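PDB 3QY3: thioesterase from Pseudomonas aeruginosa, which probably hydrolyses fatty acyl-CoA thioesters, as a member of the hotdog-fold thioesterases. Local coordinates for residues Asn49-Tyr52 and Phe53-Glu57; Val61-Phe64 and Glu65-Ile69. One frame throughout, in Å; residues are numbered along the deposited sequence. Where two conformers were deposited one is given.

Contact 1: Asn49-Tyr52 and Phe53-Glu57; sequences NTLY and FQYLE
Leu51 O accepts a hydrogen bond from Tyr55 N at 3.0 Å, and Tyr52 O one from Leu56 N at 2.9 Å; these i to i+4 bonds form the first turns of helix 51-66. Just before them, Phe53 N reaches Thr50 O at 3.1 Å, a three-residue step with the donor well above the carbonyl plane.

Tyr52 and Tyr55 form the aromatic pair of this turn. The edge of Tyr55 is directed at the face of Tyr52 in an offset T-shape, with centroids 5.7 Å apart and planes at 79°. Their nearest atoms are Tyr52 CD1 and Tyr55 CD2, at 4.0 Å. Tyr55 CG lies beside its own backbone N (chi1 -55°), which turns the ring back over the preceding turn. One ring face therefore covers Leu51 O, toward the rim. The ring's hydroxyl is fixed separately, by a hydrogen bond to Asp40.

Leu51 and Gln54 run side by side in the same direction. Leu51 CD1 touches Gln54 OE1 at 3.4 Å, and that oxygen is hydrogen-bonded to Arg37 of the third subunit. Phe53 stacks on Phe53 of the second subunit, while its own ring edge meets Thr50 O. This is the start of the long central helix of a hotdog fold, wrapped by the antiparallel sheet and in contact with the second and third subunits.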
ATOM      1  N   ASN A  49       8.152  -7.051   3.221  1.00 17.43           N
ATOM      2  CA  ASN A  49       9.371  -6.870   2.429  1.00 19.02           C
ATOM      3  C   ASN A  49       9.237  -5.883   1.327  1.00 19.36           C
ATOM      4  O   ASN A  49      10.209  -5.168   1.011  1.00 20.97           O
ATOM      5  CB  ASN A  49       9.786  -8.173   1.855  1.00 20.00           C
ATOM      6  CG  ASN A  49      10.433  -9.000   2.850  1.00 27.21           C
ATOM      7  OD1 ASN A  49      10.782  -8.519   3.949  1.00 33.00           O
ATOM      8  ND2 ASN A  49      10.502 -10.279   2.561  1.00 37.35           N
ATOM      9  N   THR A  50       8.061  -5.767   0.727  1.00 17.82           N
ATOM     10  CA  THR A  50       7.775  -4.748  -0.321  0.60 18.57           C
ATOM     11  C   THR A  50       8.012  -3.306   0.143  1.00 19.19           C
ATOM     12  O   THR A  50       8.459  -2.440  -0.622  1.00 18.98           O
ATOM     13  CB  THR A  50       6.273  -4.879  -0.829  0.60 19.05           C
ATOM     14  OG1 THR A  50       6.079  -6.191  -1.363  0.60 20.47           O
ATOM     15  CG2 THR A  50       5.928  -3.823  -1.922  0.60 20.26           C
ATOM     16  N   LEU A  51       7.626  -3.029   1.399  1.00 18.64           N
ATOM     17  CA  LEU A  51       7.658  -1.679   1.944  1.00 18.21           C
ATOM     18  C   LEU A  51       9.093  -1.079   1.996  1.00 17.86           C
ATOM     19  O   LEU A  51       9.242   0.125   1.935  1.00 16.23           O
ATOM     20  CB  LEU A  51       6.955  -1.587   3.300  1.00 18.44           C
ATOM     21  CG  LEU A  51       5.476  -1.179   3.270  1.00 21.87           C
ATOM     22  CD1 LEU A  51       5.363   0.361   2.885  1.00 22.42           C
ATOM     23  CD2 LEU A  51       4.713  -2.054   2.309  1.00 19.45           C
ATOM     24  N   TYR A  52      10.128  -1.910   2.072  1.00 16.56           N
ATOM     25  CA  TYR A  52      11.492  -1.385   2.084  1.00 17.52           C
ATOM     26  C   TYR A  52      11.794  -0.618   0.824  1.00 17.35           C
ATOM     27  O   TYR A  52      12.475   0.408   0.846  1.00 18.99           O
ATOM     28  CB  TYR A  52      12.513  -2.486   2.266  1.00 16.09           C
ATOM     29  CG  TYR A  52      12.466  -3.061   3.679  1.00 18.02           C
ATOM     30  CD1 TYR A  52      12.974  -2.368   4.760  1.00 20.50           C
ATOM     31  CD2 TYR A  52      11.776  -4.185   3.940  1.00 19.95           C
ATOM     32  CE1 TYR A  52      12.879  -2.869   6.046  1.00 23.36           C
ATOM     33  CE2 TYR A  52      11.682  -4.729   5.207  1.00 23.02           C
ATOM     34  CZ  TYR A  52      12.237  -4.023   6.281  1.00 24.21           C
ATOM     35  OH  TYR A  52      12.125  -4.574   7.546  1.00 24.48           O
ATOM     36  N   PHE A  53      11.168  -1.041  -0.270  1.00 16.40           N
ATOM     37  CA  PHE A  53      11.325  -0.302  -1.531  1.00 16.63           C
ATOM     38  C   PHE A  53      10.642   1.044  -1.571  1.00 17.86           C
ATOM     39  O   PHE A  53      11.143   1.964  -2.235  1.00 16.23           O
ATOM     40  CB  PHE A  53      10.924  -1.198  -2.693  1.00 16.81           C
ATOM     41  CG  PHE A  53      11.840  -2.388  -2.883  1.00 18.97           C
ATOM     42  CD1 PHE A  53      13.110  -2.247  -3.382  1.00 17.59           C
ATOM     43  CD2 PHE A  53      11.419  -3.640  -2.505  1.00 19.62           C
ATOM     44  CE1 PHE A  53      13.965  -3.368  -3.566  1.00 20.67           C
ATOM     45  CE2 PHE A  53      12.257  -4.710  -2.628  1.00 20.37           C
ATOM     46  CZ  PHE A  53      13.526  -4.589  -3.196  1.00 20.97           C
ATOM     47  N   GLN A  54       9.567   1.163  -0.780  1.00 17.38           N
ATOM     48  CA  GLN A  54       8.922   2.459  -0.606  1.00 17.21           C
ATOM     49  C   GLN A  54       9.803   3.362   0.227  1.00 15.84           C
ATOM     50  O   GLN A  54       9.861   4.585  -0.029  1.00 16.27           O
ATOM     51  CB  GLN A  54       7.540   2.326   0.008  1.00 16.16           C
ATOM     52  CG  GLN A  54       6.839   3.620   0.111  1.00 18.38           C
ATOM     53  CD  GLN A  54       5.319   3.505   0.375  1.00 21.99           C
ATOM     54  OE1 GLN A  54       4.847   3.476   1.529  1.00 19.61           O
ATOM     55  NE2 GLN A  54       4.534   3.472  -0.722  1.00 21.56           N
ATOM     56  N   TYR A  55      10.403   2.801   1.279  1.00 16.04           N
ATOM     57  CA  TYR A  55      11.353   3.574   2.077  1.00 16.13           C
ATOM     58  C   TYR A  55      12.510   4.106   1.253  1.00 16.71           C
ATOM     59  O   TYR A  55      12.849   5.323   1.328  1.00 16.77           O
ATOM     60  CB  TYR A  55      11.868   2.768   3.277  1.00 17.20           C
ATOM     61  CG  TYR A  55      10.845   2.182   4.228  1.00 16.60           C
ATOM     62  CD1 TYR A  55       9.575   2.673   4.314  1.00 17.19           C
ATOM     63  CD2 TYR A  55      11.199   1.155   5.094  1.00 18.34           C
ATOM     64  CE1 TYR A  55       8.586   2.093   5.178  1.00 17.17           C
ATOM     65  CE2 TYR A  55      10.272   0.639   6.007  1.00 17.79           C
ATOM     66  CZ  TYR A  55       8.985   1.129   6.051  1.00 17.42           C
ATOM     67  OH  TYR A  55       8.136   0.515   6.932  1.00 17.17           O
ATOM     68  N   LEU A  56      13.042   3.242   0.387  1.00 16.79           N
ATOM     69  CA  LEU A  56      14.155   3.621  -0.518  1.00 17.65           C
ATOM     70  C   LEU A  56      13.697   4.679  -1.522  1.00 17.02           C
ATOM     71  O   LEU A  56      14.372   5.685  -1.748  1.00 17.67           O
ATOM     72  CB  LEU A  56      14.698   2.404  -1.244  1.00 17.32           C
ATOM     73  CG  LEU A  56      15.431   1.422  -0.342  1.00 20.13           C
ATOM     74  CD1 LEU A  56      15.656   0.133  -1.142  1.00 19.61           C
ATOM     75  CD2 LEU A  56      16.747   1.958   0.219  1.00 20.31           C
ATOM     76  N   GLU A  57      12.475   4.499  -2.071  1.00 15.68           N
ATOM     77  CA  GLU A  57      11.889   5.523  -2.916  1.00 16.55           C
ATOM     78  C   GLU A  57      11.743   6.860  -2.235  1.00 17.06           C
ATOM     79  O   GLU A  57      12.133   7.883  -2.810  1.00 17.55           O
ATOM     80  CB  GLU A  57      10.488   5.076  -3.367  1.00 16.88           C
ATOM     81  CG  GLU A  57       9.729   6.054  -4.210  1.00 17.60           C
ATOM     82  CD  GLU A  57       8.358   5.522  -4.463  1.00 18.68           C
ATOM     83  OE1 GLU A  57       7.530   5.573  -3.529  1.00 17.36           O
ATOM     84  OE2 GLU A  57       8.120   4.965  -5.531  1.00 19.12           O
TER

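Contact 2: Val61-Phe64 and Glu65-Ile69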
ATOM      1  N   VAL A  61      13.492  10.324  -3.386  1.00 20.97           N
ATOM      2  CA  VAL A  61      12.674  11.515  -3.638  1.00 21.01           C
ATOM      3  C   VAL A  61      13.127  12.705  -2.802  1.00 20.49           C
ATOM      4  O   VAL A  61      13.298  13.795  -3.334  1.00 23.37           O
ATOM      5  CB  VAL A  61      11.146  11.194  -3.438  1.00 20.74           C
ATOM      6  CG1 VAL A  61      10.293  12.460  -3.417  1.00 24.84           C
ATOM      7  CG2 VAL A  61      10.694  10.244  -4.566  1.00 19.85           C
ATOM      8  N   ALA A  62      13.438  12.475  -1.535  1.00 22.25           N
ATOM      9  CA  ALA A  62      13.959  13.552  -0.667  1.00 24.01           C
ATOM     10  C   ALA A  62      15.294  14.090  -1.133  1.00 25.08           C
ATOM     11  O   ALA A  62      15.488  15.325  -1.199  1.00 26.11           O
ATOM     12  CB  ALA A  62      14.060  13.028   0.786  1.00 24.47           C
ATOM     13  N   TRP A  63      16.224  13.200  -1.519  1.00 24.21           N
ATOM     14  CA  TRP A  63      17.506  13.607  -2.132  1.00 23.27           C
ATOM     15  C   TRP A  63      17.269  14.436  -3.405  1.00 25.23           C
ATOM     16  O   TRP A  63      17.843  15.547  -3.560  1.00 23.91           O
ATOM     17  CB  TRP A  63      18.398  12.433  -2.461  1.00 24.15           C
ATOM     18  CG  TRP A  63      19.690  12.805  -3.047  1.00 23.34           C
ATOM     19  CD1 TRP A  63      20.598  13.719  -2.537  1.00 23.21           C
ATOM     20  CD2 TRP A  63      20.275  12.277  -4.216  1.00 25.32           C
ATOM     21  NE1 TRP A  63      21.704  13.801  -3.352  1.00 23.57           N
ATOM     22  CE2 TRP A  63      21.525  12.938  -4.400  1.00 26.08           C
ATOM     23  CE3 TRP A  63      19.850  11.360  -5.181  1.00 22.58           C
ATOM     24  CZ2 TRP A  63      22.358  12.676  -5.501  1.00 28.06           C
ATOM     25  CZ3 TRP A  63      20.681  11.120  -6.260  1.00 28.01           C
ATOM     26  CH2 TRP A  63      21.916  11.768  -6.411  1.00 26.88           C
ATOM     27  N   PHE A  64      16.441  13.914  -4.308  1.00 23.28           N
ATOM     28  CA  PHE A  64      16.090  14.656  -5.494  1.00 24.92           C
ATOM     29  C   PHE A  64      15.524  16.049  -5.149  1.00 28.20           C
ATOM     30  O   PHE A  64      15.873  17.054  -5.835  1.00 30.47           O
ATOM     31  CB  PHE A  64      15.105  13.902  -6.382  1.00 24.15           C
ATOM     32  CG  PHE A  64      15.636  12.642  -6.984  1.00 27.69           C
ATOM     33  CD1 PHE A  64      16.965  12.466  -7.297  1.00 29.99           C
ATOM     34  CD2 PHE A  64      14.760  11.632  -7.293  1.00 27.58           C
ATOM     35  CE1 PHE A  64      17.404  11.277  -7.882  1.00 28.71           C
ATOM     36  CE2 PHE A  64      15.211  10.485  -7.884  1.00 29.90           C
ATOM     37  CZ  PHE A  64      16.533  10.316  -8.142  1.00 30.26           C
ATOM     38  N   GLU A  65      14.680  16.119  -4.120  1.00 30.63           N
ATOM     39  CA  GLU A  65      14.083  17.411  -3.730  1.00 33.84           C
ATOM     40  C   GLU A  65      15.173  18.389  -3.312  1.00 34.35           C
ATOM     41  O   GLU A  65      15.117  19.584  -3.702  1.00 35.78           O
ATOM     42  CB  GLU A  65      13.029  17.284  -2.610  1.00 33.80           C
ATOM     43  CG  GLU A  65      12.516  18.659  -2.125  1.00 41.30           C
ATOM     44  CD  GLU A  65      11.676  18.603  -0.846  1.00 50.55           C
ATOM     45  OE1 GLU A  65      11.450  17.494  -0.298  1.00 55.57           O
ATOM     46  OE2 GLU A  65      11.242  19.694  -0.383  1.00 57.84           O
ATOM     47  N   THR A  66      16.200  17.913  -2.589  1.00 34.36           N
ATOM     48  CA  THR A  66      17.234  18.832  -2.128  1.00 36.20           C
ATOM     49  C   THR A  66      17.961  19.453  -3.301  1.00 37.79           C
ATOM     50  O   THR A  66      18.517  20.550  -3.171  1.00 39.10           O
ATOM     51  CB  THR A  66      18.312  18.219  -1.190  1.00 35.74           C
ATOM     52  OG1 THR A  66      19.154  17.342  -1.928  1.00 35.11           O
ATOM     53  CG2 THR A  66      17.687  17.553   0.001  1.00 35.67           C
ATOM     54  N   LEU A  67      17.961  18.740  -4.425  1.00 37.35           N
ATOM     55  CA  LEU A  67      18.568  19.159  -5.677  1.00 39.21           C
ATOM     56  C   LEU A  67      17.631  19.814  -6.679  1.00 40.68           C
ATOM     57  O   LEU A  67      18.051  20.079  -7.821  1.00 41.99           O
ATOM     58  CB  LEU A  67      19.236  17.976  -6.350  1.00 38.12           C
ATOM     59  CG  LEU A  67      20.334  17.286  -5.556  1.00 38.20           C
ATOM     60  CD1 LEU A  67      20.887  16.151  -6.367  1.00 39.91           C
ATOM     61  CD2 LEU A  67      21.430  18.294  -5.186  1.00 37.44           C
ATOM     62  N   GLY A  68      16.400  20.103  -6.259  1.00 41.76           N
ATOM     63  CA  GLY A  68      15.412  20.731  -7.143  1.00 43.45           C
ATOM     64  C   GLY A  68      14.990  19.885  -8.328  1.00 44.22           C
ATOM     65  O   GLY A  68      14.516  20.435  -9.329  1.00 44.60           O
ATOM     66  N   ILE A  69      15.187  18.562  -8.226  1.00 42.89           N
ATOM     67  CA  ILE A  69      14.598  17.564  -9.134  1.00 44.40           C
ATOM     68  C   ILE A  69      13.232  17.206  -8.514  1.00 45.12           C
ATOM     69  O   ILE A  69      13.169  16.547  -7.476  1.00 44.58           O
ATOM     70  CB  ILE A  69      15.514  16.275  -9.207  1.00 43.24           C
ATOM     71  CG1 ILE A  69      16.796  16.579  -9.971  1.00 45.74           C
ATOM     72  CG2 ILE A  69      14.790  15.123  -9.857  1.00 41.24           C
ATOM     73  CD1 ILE A  69      17.954  15.715  -9.558  1.00 44.50           C
TER
HETATM   74  O   HOH W   1      11.608  15.229  -5.106  1.00 35.22           O
HETATM   75  O   HOH W   2      14.426  16.867   0.713  1.00 34.94           O
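Leu67 lays its CD1 methyl over one face of the Trp63 indole, 3.8 Å from CE2. The methyl is off-centre, toward the rim, and makes a CH-pi contact with the five-membered ring, 29° off its normal. The two side chains cross at a slant.

Thr66 crosses Trp63 at about a right angle. Its hydroxyl turns back on the helix: OG1 donates to Trp63 O at 2.8 Å, in the carbonyl plane and on a lone pair. The chi1 of 71° sets OG1 between the backbone N and the carbonyl carbon, within reach of that oxygen. Leu67 N adds a weak bond to Trp63 O.

Phe64 and Ile69 pack on a neighbouring face of the helix, Phe64 CB to Ile69 CG2 at 3.7 Å. Ile69 N also bonds to Phe64 O at 2.9 Å, and Gly68 N to Glu65 O at 2.9 Å. With the positive phi of Gly68 (65°), these bonds make a Schellman motif that ends the helix. One water donates to both Val61 O and Ile69 O, tying the last helical turns to the exit.

Around this end, Trp63, Leu67 and Ile69 touch Ile151 of helix 149-155. Trp63 and Thr66 also meet strand 28-35, and Phe64 and Ile69 rest on Pro78 of strand 76-87.

How the contacts relate
Contacts 1 and 2 mark the two ends of helix 51-66. Their centres lie about 18 Å apart, on opposite sides of the chain's centre. One helix runs through both, Glu57 O of contact 1 lying 2.9 Å from Val61 N of contact 2. Contact 1 comes first in sequence and is the more buried. It faces both the second and the third subunit. Contact 2 is partly exposed and reaches the third subunit through Val61 and Glu65, which pack on His93 and Pro94 of that chain. Both ends pack on strands and on the third subunit; the second subunit meets contact 1 and helix 149-155 meets contact 2.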